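Local coordinates for 5' nucleotidase family protein (Staphylococcus aureus subsp. aureus, PDB 4Q7F) that binds a manganese and a magnesium ion and belongs to the two-domain 5'-nucleotidase family, with a calcineurin-like phosphoesterase domain and a 5'-nucleotidase C-terminal domain, at residues Y31-D36 against Q307-Q312; N41-M46 against V294-T299; D315-E320 against V375-V380. All coordinates share one frame; numbering follows the deposited sequence. Where two conformers were deposited one is given.

Interaction 1: Y31-D36 against Q307-Q312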
loop_
_atom_site.group_PDB
_atom_site.type_symbol
_atom_site.label_atom_id
_atom_site.label_comp_id
_atom_site.label_asym_id
_atom_site.label_seq_id
_atom_site.Cartn_x
_atom_site.Cartn_y
_atom_site.Cartn_z
ATOM N N TYR A 31 -3.615 4.629 -10.521
ATOM C CA TYR A 31 -3.944 6.030 -10.751
ATOM C C TYR A 31 -3.340 6.402 -12.114
ATOM O O TYR A 31 -2.189 6.811 -12.222
ATOM C CB TYR A 31 -3.422 6.923 -9.649
ATOM C CG TYR A 31 -4.212 6.736 -8.378
ATOM C CD1 TYR A 31 -3.888 5.743 -7.480
ATOM C CD2 TYR A 31 -5.334 7.508 -8.125
ATOM C CE1 TYR A 31 -4.634 5.546 -6.319
ATOM C CE2 TYR A 31 -6.093 7.318 -6.974
ATOM C CZ TYR A 31 -5.734 6.327 -6.085
ATOM O OH TYR A 31 -6.478 6.121 -4.954
ATOM N N ILE A 32 -4.148 6.216 -13.142
ATOM C CA ILE A 32 -3.766 6.444 -14.525
ATOM C C ILE A 32 -4.191 7.855 -14.948
ATOM O O ILE A 32 -3.406 8.613 -15.514
ATOM C CB ILE A 32 -4.486 5.427 -15.430
ATOM C CG1 ILE A 32 -4.155 3.991 -15.009
ATOM C CG2 ILE A 32 -4.144 5.682 -16.907
ATOM C CD1 ILE A 32 -2.697 3.637 -15.044
ATOM N N PHE A 33 -5.450 8.186 -14.687
ATOM C CA PHE A 33 -5.991 9.491 -15.009
ATOM C C PHE A 33 -5.463 10.538 -14.056
ATOM O O PHE A 33 -4.945 10.189 -13.016
ATOM C CB PHE A 33 -7.495 9.444 -14.996
ATOM C CG PHE A 33 -8.054 8.496 -16.014
ATOM C CD1 PHE A 33 -8.032 8.822 -17.347
ATOM C CD2 PHE A 33 -8.537 7.276 -15.642
ATOM C CE1 PHE A 33 -8.510 7.949 -18.290
ATOM C CE2 PHE A 33 -9.034 6.394 -16.586
ATOM C CZ PHE A 33 -9.004 6.734 -17.912
ATOM N N PRO A 34 -5.561 11.833 -14.426
ATOM C CA PRO A 34 -5.056 12.895 -13.539
ATOM C C PRO A 34 -6.086 13.279 -12.496
ATOM O O PRO A 34 -6.632 14.403 -12.537
ATOM C CB PRO A 34 -4.779 14.034 -14.510
ATOM C CG PRO A 34 -5.781 13.821 -15.600
ATOM C CD PRO A 34 -5.820 12.347 -15.786
ATOM N N THR A 35 -6.372 12.331 -11.593
ATOM C CA THR A 35 -7.366 12.519 -10.534
ATOM C C THR A 35 -7.214 11.517 -9.405
ATOM O O THR A 35 -6.765 10.389 -9.627
ATOM C CB THR A 35 -8.797 12.377 -11.096
ATOM O OG1 THR A 35 -9.759 12.544 -10.047
ATOM C CG2 THR A 35 -8.993 11.005 -11.747
ATOM N N ASP A 36 -7.620 11.922 -8.195
ATOM C CA ASP A 36 -7.635 11.038 -7.032
ATOM C C ASP A 36 -9.095 10.589 -6.758
ATOM O O ASP A 36 -9.381 9.927 -5.763
ATOM C CB ASP A 36 -7.015 11.710 -5.797
ATOM C CG ASP A 36 -7.749 12.951 -5.352
ATOM O OD1 ASP A 36 -8.886 13.227 -5.794
ATOM O OD2 ASP A 36 -7.175 13.671 -4.518
ATOM N N GLN A 307 -10.620 9.167 -22.615
ATOM C CA GLN A 307 -11.614 10.003 -21.929
ATOM C C GLN A 307 -12.963 9.272 -21.844
ATOM O O GLN A 307 -13.688 9.425 -20.864
ATOM C CB GLN A 307 -11.758 11.389 -22.573
ATOM C CG GLN A 307 -10.569 12.344 -22.366
ATOM C CD GLN A 307 -10.434 12.921 -20.952
ATOM O OE1 GLN A 307 -10.511 12.209 -19.944
ATOM N NE2 GLN A 307 -10.180 14.229 -20.882
ATOM N N HIS A 308 -13.293 8.463 -22.855
ATOM C CA HIS A 308 -14.519 7.690 -22.801
ATOM C C HIS A 308 -14.479 6.710 -21.616
ATOM O O HIS A 308 -15.443 6.600 -20.877
ATOM C CB HIS A 308 -14.760 6.965 -24.111
ATOM C CG HIS A 308 -15.992 6.131 -24.104
ATOM N ND1 HIS A 308 -17.239 6.663 -23.856
ATOM C CD2 HIS A 308 -16.179 4.808 -24.325
ATOM C CE1 HIS A 308 -18.145 5.700 -23.919
ATOM N NE2 HIS A 308 -17.528 4.566 -24.207
ATOM N N LEU A 309 -13.336 6.048 -21.415
ATOM C CA LEU A 309 -13.161 5.135 -20.284
ATOM C C LEU A 309 -13.296 5.889 -18.960
ATOM O O LEU A 309 -13.980 5.424 -18.053
ATOM C CB LEU A 309 -11.817 4.412 -20.381
ATOM C CG LEU A 309 -11.389 3.500 -19.221
ATOM C CD1 LEU A 309 -12.449 2.460 -18.898
ATOM C CD2 LEU A 309 -10.062 2.828 -19.537
ATOM N N ARG A 310 -12.619 7.036 -18.829
ATOM C CA ARG A 310 -12.743 7.878 -17.631
ATOM C C ARG A 310 -14.231 8.173 -17.359
ATOM O O ARG A 310 -14.678 8.101 -16.230
ATOM C CB ARG A 310 -11.960 9.189 -17.830
ATOM C CG ARG A 310 -12.230 10.351 -16.861
ATOM C CD ARG A 310 -11.417 10.289 -15.604
ATOM N NE ARG A 310 -11.782 11.306 -14.614
ATOM C CZ ARG A 310 -11.135 12.452 -14.366
ATOM N NH1 ARG A 310 -10.049 12.800 -15.036
ATOM N NH2 ARG A 310 -11.584 13.258 -13.399
ATOM N N LYS A 311 -14.983 8.516 -18.393
ATOM C CA LYS A 311 -16.423 8.824 -18.226
ATOM C C LYS A 311 -17.210 7.633 -17.690
ATOM O O LYS A 311 -18.044 7.793 -16.795
ATOM C CB LYS A 311 -17.061 9.291 -19.545
ATOM C CG LYS A 311 -18.538 9.654 -19.420
ATOM C CD LYS A 311 -19.144 9.933 -20.783
ATOM C CE LYS A 311 -20.580 10.436 -20.675
ATOM N NZ LYS A 311 -21.511 9.495 -19.995
ATOM N N GLN A 312 -16.979 6.454 -18.274
ATOM C CA GLN A 312 -17.629 5.223 -17.814
ATOM C C GLN A 312 -17.296 5.008 -16.345
ATOM O O GLN A 312 -18.159 4.664 -15.537
ATOM C CB GLN A 312 -17.149 4.030 -18.623
ATOM C CG GLN A 312 -17.723 3.976 -20.038
ATOM C CD GLN A 312 -17.063 2.905 -20.877
ATOM O OE1 GLN A 312 -15.849 2.682 -20.782
ATOM N NE2 GLN A 312 -17.843 2.261 -21.736
HETATM O O HOH W 1 -12.234 11.924 -10.472
#

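Interaction 2: N41-M46 against V294-T299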
loop_
_atom_site.group_PDB
_atom_site.type_symbol
_atom_site.label_atom_id
_atom_site.label_comp_id
_atom_site.label_asym_id
_atom_site.label_seq_id
_atom_site.Cartn_x
_atom_site.Cartn_y
_atom_site.Cartn_z
ATOM N N ASN A 41 -15.105 15.736 -11.574
ATOM C CA ASN A 41 -14.355 16.591 -12.504
ATOM C C ASN A 41 -12.939 16.941 -12.019
ATOM O O ASN A 41 -12.215 17.702 -12.668
ATOM C CB ASN A 41 -15.183 17.853 -12.771
ATOM C CG ASN A 41 -16.591 17.533 -13.289
ATOM O OD1 ASN A 41 -16.751 16.891 -14.321
ATOM N ND2 ASN A 41 -17.605 17.995 -12.575
ATOM N N GLN A 42 -12.544 16.351 -10.897
ATOM C CA GLN A 42 -11.237 16.580 -10.284
ATOM C C GLN A 42 -10.164 16.393 -11.347
ATOM O O GLN A 42 -10.267 15.507 -12.205
ATOM C CB GLN A 42 -11.032 15.596 -9.112
ATOM C CG GLN A 42 -10.380 16.153 -7.835
ATOM C CD GLN A 42 -8.870 16.049 -7.734
ATOM O OE1 GLN A 42 -8.247 15.049 -8.135
ATOM N NE2 GLN A 42 -8.273 17.055 -7.107
ATOM N N TYR A 43 -9.165 17.271 -11.313
ATOM C CA TYR A 43 -8.035 17.221 -12.229
ATOM C C TYR A 43 -6.866 17.680 -11.388
ATOM O O TYR A 43 -6.976 18.687 -10.696
ATOM C CB TYR A 43 -8.228 18.157 -13.412
ATOM C CG TYR A 43 -7.266 17.898 -14.539
ATOM C CD1 TYR A 43 -5.913 18.218 -14.424
ATOM C CD2 TYR A 43 -7.715 17.338 -15.738
ATOM C CE1 TYR A 43 -5.032 17.964 -15.473
ATOM C CE2 TYR A 43 -6.847 17.093 -16.790
ATOM C CZ TYR A 43 -5.513 17.393 -16.653
ATOM O OH TYR A 43 -4.673 17.151 -17.716
ATOM N N GLN A 44 -5.760 16.942 -11.441
ATOM C CA GLN A 44 -4.602 17.231 -10.626
ATOM C C GLN A 44 -3.343 16.718 -11.347
ATOM O O GLN A 44 -3.414 15.755 -12.102
ATOM C CB GLN A 44 -4.825 16.531 -9.283
ATOM C CG GLN A 44 -3.765 16.735 -8.223
ATOM C CD GLN A 44 -4.197 16.198 -6.859
ATOM O OE1 GLN A 44 -5.371 15.870 -6.642
ATOM N NE2 GLN A 44 -3.251 16.125 -5.929
ATOM N N PRO A 45 -2.187 17.372 -11.139
ATOM C CA PRO A 45 -0.984 16.915 -11.830
ATOM C C PRO A 45 -0.451 15.607 -11.213
ATOM O O PRO A 45 0.408 15.628 -10.350
ATOM C CB PRO A 45 -0.024 18.092 -11.655
ATOM C CG PRO A 45 -0.456 18.732 -10.374
ATOM C CD PRO A 45 -1.953 18.624 -10.395
HETATM N N MSE A 46 -0.963 14.486 -11.694
HETATM C CA MSE A 46 -0.667 13.167 -11.136
HETATM C C MSE A 46 -1.150 12.124 -12.070
HETATM O O MSE A 46 -1.837 12.413 -13.056
HETATM C CB MSE A 46 -1.507 12.977 -9.837
HETATM C CG MSE A 46 -3.046 12.831 -10.107
HETATM SE SE MSE A 46 -3.954 12.604 -8.388
HETATM C CE MSE A 46 -3.592 10.672 -8.228
ATOM N N VAL A 294 5.906 15.946 -11.557
ATOM C CA VAL A 294 4.935 15.705 -12.614
ATOM C C VAL A 294 4.045 16.949 -12.688
ATOM O O VAL A 294 3.367 17.288 -11.723
ATOM C CB VAL A 294 4.126 14.433 -12.393
ATOM C CG1 VAL A 294 2.970 14.353 -13.380
ATOM C CG2 VAL A 294 5.039 13.214 -12.531
ATOM N N ILE A 295 4.060 17.619 -13.832
ATOM C CA ILE A 295 3.306 18.852 -14.005
ATOM C C ILE A 295 2.475 18.834 -15.272
ATOM O O ILE A 295 2.742 18.080 -16.195
ATOM C CB ILE A 295 4.244 20.093 -14.048
ATOM C CG1 ILE A 295 5.224 19.998 -15.234
ATOM C CG2 ILE A 295 4.993 20.242 -12.730
ATOM C CD1 ILE A 295 6.239 21.113 -15.292
ATOM N N ASP A 296 1.438 19.657 -15.286
ATOM C CA ASP A 296 0.577 19.794 -16.455
ATOM C C ASP A 296 1.331 20.688 -17.419
ATOM O O ASP A 296 2.210 21.455 -17.012
ATOM C CB ASP A 296 -0.747 20.444 -16.032
ATOM C CG ASP A 296 -1.722 20.612 -17.171
ATOM O OD1 ASP A 296 -1.857 19.705 -18.005
ATOM O OD2 ASP A 296 -2.360 21.682 -17.221
ATOM N N ASP A 297 1.047 20.562 -18.705
ATOM C CA ASP A 297 1.654 21.443 -19.685
ATOM C C ASP A 297 0.682 21.532 -20.843
ATOM O O ASP A 297 -0.282 20.774 -20.916
ATOM C CB ASP A 297 3.088 21.016 -20.092
ATOM C CG ASP A 297 3.127 19.724 -20.889
ATOM O OD1 ASP A 297 2.147 19.408 -21.574
ATOM O OD2 ASP A 297 4.161 19.040 -20.858
ATOM N N SER A 298 0.927 22.456 -21.745
ATOM C CA SER A 298 -0.012 22.679 -22.824
ATOM C C SER A 298 0.035 21.660 -23.949
ATOM O O SER A 298 -0.799 21.727 -24.843
ATOM C CB SER A 298 0.153 24.094 -23.350
ATOM O OG SER A 298 -0.028 25.017 -22.280
ATOM N N THR A 299 0.972 20.711 -23.914
ATOM C CA THR A 299 1.035 19.698 -24.984
ATOM C C THR A 299 0.388 18.390 -24.594
ATOM O O THR A 299 0.171 17.542 -25.437
ATOM C CB THR A 299 2.470 19.365 -25.409
ATOM O OG1 THR A 299 3.167 18.782 -24.312
ATOM C CG2 THR A 299 3.196 20.599 -25.895
#

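Interaction 3: D315-E320 against V375-V380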
loop_
_atom_site.group_PDB
_atom_site.type_symbol
_atom_site.label_atom_id
_atom_site.label_comp_id
_atom_site.label_asym_id
_atom_site.label_seq_id
_atom_site.Cartn_x
_atom_site.Cartn_y
_atom_site.Cartn_z
ATOM N N ASP A 315 -19.108 7.599 -14.262
ATOM C CA ASP A 315 -20.528 7.242 -14.236
ATOM C C ASP A 315 -20.787 6.141 -13.183
ATOM O O ASP A 315 -21.710 6.241 -12.385
ATOM C CB ASP A 315 -21.015 6.817 -15.617
ATOM C CG ASP A 315 -21.107 7.991 -16.605
ATOM O OD1 ASP A 315 -20.918 9.175 -16.217
ATOM O OD2 ASP A 315 -21.378 7.736 -17.788
ATOM N N TRP A 316 -19.939 5.112 -13.171
ATOM C CA TRP A 316 -20.065 4.024 -12.216
ATOM C C TRP A 316 -19.871 4.543 -10.803
ATOM O O TRP A 316 -20.623 4.188 -9.905
ATOM C CB TRP A 316 -19.046 2.929 -12.541
ATOM C CG TRP A 316 -19.137 1.735 -11.700
ATOM C CD1 TRP A 316 -20.087 0.752 -11.769
ATOM C CD2 TRP A 316 -18.195 1.317 -10.701
ATOM N NE1 TRP A 316 -19.805 -0.234 -10.855
ATOM C CE2 TRP A 316 -18.654 0.089 -10.185
ATOM C CE3 TRP A 316 -17.015 1.867 -10.193
ATOM C CZ2 TRP A 316 -17.977 -0.594 -9.175
ATOM C CZ3 TRP A 316 -16.341 1.195 -9.203
ATOM C CH2 TRP A 316 -16.812 -0.028 -8.704
ATOM N N LEU A 317 -18.873 5.409 -10.617
ATOM C CA LEU A 317 -18.618 5.982 -9.310
ATOM C C LEU A 317 -19.784 6.820 -8.793
ATOM O O LEU A 317 -19.982 6.928 -7.584
ATOM C CB LEU A 317 -17.324 6.792 -9.337
ATOM C CG LEU A 317 -16.081 5.905 -9.438
ATOM C CD1 LEU A 317 -14.851 6.760 -9.620
ATOM C CD2 LEU A 317 -15.936 5.023 -8.195
ATOM N N ASP A 318 -20.568 7.393 -9.699
ATOM C CA ASP A 318 -21.719 8.201 -9.308
ATOM C C ASP A 318 -22.968 7.398 -8.996
ATOM O O ASP A 318 -23.965 7.968 -8.546
ATOM C CB ASP A 318 -22.039 9.238 -10.406
ATOM C CG ASP A 318 -21.008 10.351 -10.476
ATOM O OD1 ASP A 318 -20.290 10.570 -9.465
ATOM O OD2 ASP A 318 -20.917 11.011 -11.538
ATOM N N TYR A 319 -22.924 6.080 -9.229
ATOM C CA TYR A 319 -24.081 5.229 -9.004
ATOM C C TYR A 319 -24.529 5.374 -7.561
ATOM O O TYR A 319 -23.728 5.223 -6.645
ATOM C CB TYR A 319 -23.774 3.759 -9.321
ATOM C CG TYR A 319 -24.946 2.854 -9.027
ATOM C CD1 TYR A 319 -25.974 2.695 -9.950
ATOM C CD2 TYR A 319 -25.043 2.183 -7.811
ATOM C CE1 TYR A 319 -27.068 1.880 -9.673
ATOM C CE2 TYR A 319 -26.125 1.362 -7.527
ATOM C CZ TYR A 319 -27.131 1.213 -8.462
ATOM O OH TYR A 319 -28.202 0.401 -8.178
ATOM N N GLU A 320 -25.806 5.681 -7.376
ATOM C CA GLU A 320 -26.354 5.879 -6.044
ATOM C C GLU A 320 -26.674 4.561 -5.334
ATOM O O GLU A 320 -27.442 3.740 -5.836
ATOM C CB GLU A 320 -27.597 6.775 -6.122
ATOM C CG GLU A 320 -28.262 6.990 -4.776
ATOM C CD GLU A 320 -29.360 8.034 -4.806
ATOM O OE1 GLU A 320 -29.255 9.019 -5.578
ATOM O OE2 GLU A 320 -30.314 7.877 -4.016
ATOM N N VAL A 375 -25.375 8.533 -0.754
ATOM C CA VAL A 375 -24.190 7.700 -0.800
ATOM C C VAL A 375 -24.051 7.106 -2.190
ATOM O O VAL A 375 -24.974 6.448 -2.687
ATOM C CB VAL A 375 -24.265 6.550 0.210
ATOM C CG1 VAL A 375 -22.969 5.751 0.194
ATOM C CG2 VAL A 375 -24.547 7.075 1.612
ATOM N N THR A 376 -22.894 7.341 -2.812
ATOM C CA THR A 376 -22.605 6.791 -4.139
ATOM C C THR A 376 -21.463 5.760 -4.031
ATOM O O THR A 376 -20.823 5.641 -2.978
ATOM C CB THR A 376 -22.175 7.893 -5.121
ATOM O OG1 THR A 376 -20.957 8.481 -4.660
ATOM C CG2 THR A 376 -23.258 8.984 -5.237
HETATM N N MSE A 377 -21.215 5.035 -5.118
HETATM C CA MSE A 377 -20.132 4.032 -5.161
HETATM C C MSE A 377 -18.814 4.705 -4.767
HETATM O O MSE A 377 -18.012 4.138 -4.002
HETATM C CB MSE A 377 -20.115 3.410 -6.558
HETATM C CG MSE A 377 -19.050 2.330 -6.741
HETATM SE SE MSE A 377 -19.116 0.929 -5.329
HETATM C CE MSE A 377 -20.527 -0.079 -6.237
ATOM N N ARG A 378 -18.623 5.931 -5.263
ATOM C CA ARG A 378 -17.434 6.770 -4.976
ATOM C C ARG A 378 -17.188 6.871 -3.471
ATOM O O ARG A 378 -16.085 6.682 -2.999
ATOM C CB ARG A 378 -17.641 8.188 -5.536
ATOM C CG ARG A 378 -16.396 9.101 -5.518
ATOM C CD ARG A 378 -16.676 10.523 -6.001
ATOM N NE ARG A 378 -17.342 10.515 -7.293
ATOM C CZ ARG A 378 -16.727 10.494 -8.466
ATOM N NH1 ARG A 378 -15.396 10.533 -8.556
ATOM N NH2 ARG A 378 -17.463 10.441 -9.556
ATOM N N ASP A 379 -18.245 7.173 -2.735
ATOM C CA ASP A 379 -18.165 7.328 -1.281
ATOM C C ASP A 379 -17.826 6.035 -0.567
ATOM O O ASP A 379 -17.040 6.036 0.370
ATOM C CB ASP A 379 -19.472 7.911 -0.771
ATOM C CG ASP A 379 -19.852 9.187 -1.504
ATOM O OD1 ASP A 379 -19.028 10.126 -1.530
ATOM O OD2 ASP A 379 -20.957 9.258 -2.063
ATOM N N VAL A 380 -18.411 4.923 -1.006
ATOM C CA VAL A 380 -18.160 3.631 -0.382
ATOM C C VAL A 380 -16.696 3.237 -0.533
ATOM O O VAL A 380 -16.061 2.768 0.416
ATOM C CB VAL A 380 -19.053 2.512 -0.983
ATOM C CG1 VAL A 380 -18.593 1.143 -0.503
ATOM C CG2 VAL A 380 -20.523 2.736 -0.653
HETATM O O HOH W 2 -20.027 10.458 -6.757
#

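Interaction 1: Y31-D36 against Q307-Q312
Arg310 holds CG anti to its backbone N (chi1 165°), and Phe33 turns CG anti to its own carbonyl carbon (chi1 -62°). The two side chains then slide past each other in opposite directions. Arg310 CB lies over one face of the Phe33 ring, 3.9 Å from the ring centroid, as a CH-pi contact. Farther out, Arg310 CD sits 3.8 Å from Phe33 CG. At the ring edge, Leu309 CG comes within 4.2 Å of Phe33 CZ.

The guanidinium meets Thr35 tip to tip. Thr35 CG2 stands over the centre of one guanidinium face, 3.7 Å from Arg310 CZ. The contact there is a methyl on a flat cation, and no direct hydrogen bond crosses between the segments. A water accepts from Thr35 OG1 at 2.6 Å and only weakly from Arg310 NH2. Thr35 OG1 also bonds to Phe37 N. Arg310 NE pairs with Glu314, and Arg310 NH2 bonds to the carbonyl oxygens of Arg40 and Gln42, so several partners fix the guanidinium.

Pro34, between the two residues that meet Arg310, is the centre of an inverse gamma turn. Segment 31-36 follows Asp27 and His29, both manganese ligands, in the same loop. The contact thus seats helix 304-317 on the loop that carries the first metal ligands of a calcineurin-like phosphoesterase fold.

Interaction 2: N41-M46 against V294-T299
Pro45 and Ile295 bring their CA atoms to 5.2 Å, where the touching parts of the two segments run roughly antiparallel, 151° apart, with no hydrogen bond between them. Pro45 is the centre of an inverse gamma turn. The turn lies in the loop between strand 19-25 and helix 48-59 of the calcineurin-like phosphoesterase fold. Facing it is the chain that leaves strand 284-293, an outermost strand of its sheet, on the way to helix 304-317.

Pro45 carries the centre of the contact with one ring atom. Its CB packs on the opposite backbone, 3.5 Å from Val294 O and 4.1 Å from Ile295 CA. Val294 answers from the buried side. Its CG1 approaches the backbone just after the proline ring, 4.2 Å from Pro45 O and 4.3 Å from Met46 N. Leu50 of helix 48-59 touches both Pro45 and Val294. Met46 points its CB away from segment 294-299, and its side chain packs on Tyr31.

At the exposed end, Tyr43 and Asp296 cross at about a right angle. Tyr43 CG is anti to its backbone N (chi1 -166°), and the hydroxyl ends 3.8 Å from Asp296 OD1. This is a loose polar approach, not a hydrogen bond. Both residues also touch a neighbouring molecule in the crystal, which may influence their positions.

Each segment has its own internal tie. Gln42 NE2 donates to Gln44 OE1 at 3.2 Å. Beyond Asp296 the chain bends in an Asx turn. Asp297 OD2 accepts from Gln57 and His53 of helix 48-59, while Thr299 N reaches Asp297 OD1 at 2.9 Å, from 44° above the carboxylate plane.

Interaction 3: D315-E320 against V375-V380
Leu317 and Tyr319 offer backbone carbonyls to the start of helix 377-383, where strand 374-376 gives way to the helix. Thr376 is the N-cap. It also forms an antiparallel, non-hydrogen-bonded pair with Glu320, part of a two-stranded sheet.

Backbone hydrogen bonds come first. Met377 N donates to Tyr319 O at 2.9 Å, and Arg378 N donates to Leu317 O, also at 2.9 Å. Both N-H groups, in the first helical turn, thus find acceptors in the other segment. Within segment 375-380, Asp379 OD2 accepts from both Thr376 N (2.8 Å) and Thr376 OG1 (2.7 Å), which holds the N-cap residue to the first turn.

The apolar contacts centre on Met377, present as selenomethionine. Its CG, anti to the backbone N (chi1 -179°), lies over a face of the Trp316 six-membered ring, 3.7 Å from the centroid. Its selenium stands obliquely at 4.7 Å from that centroid, a Met-aromatic contact.

The charged contact is a salt bridge. Arg378 NH2 meets Asp318 OD1 at 2.8 Å and a nearly straight 173°, in the guanidinium plane but from 46° above the carboxylate. Leu317 CB lies over one guanidinium face of Arg378, toward the rim. Glu314 also pairs with Arg378, and Arg40 with Asp318. One water joins Asp318, Thr376 and Arg378. It donates to Asp318 OD1 and to Thr376 OG1, and accepts from Arg378 NE at 2.7 Å.

In the fold
Interactions 1 and 2 lie about 12 Å apart between centres and share the loop after strand 19-25. Pro34 O and Gln44 N, 2.9 Å apart, probably hydrogen-bond and tie the two parts of that loop together. Interactions 1 and 3 use successive parts of helix 304-317, with centres about 15 Å apart. Arg40, from the same loop, pairs with Asp315 and Asp318 and so reaches interaction 3. Interactions 2 and 3 do not touch; their nearest atoms are about 6 Å apart. The Met46 side chain in interaction 2 is about 13 Å from the bound manganese. Interaction 3 brings in residues of the C-terminal family region, so the helix links both parts of the protein.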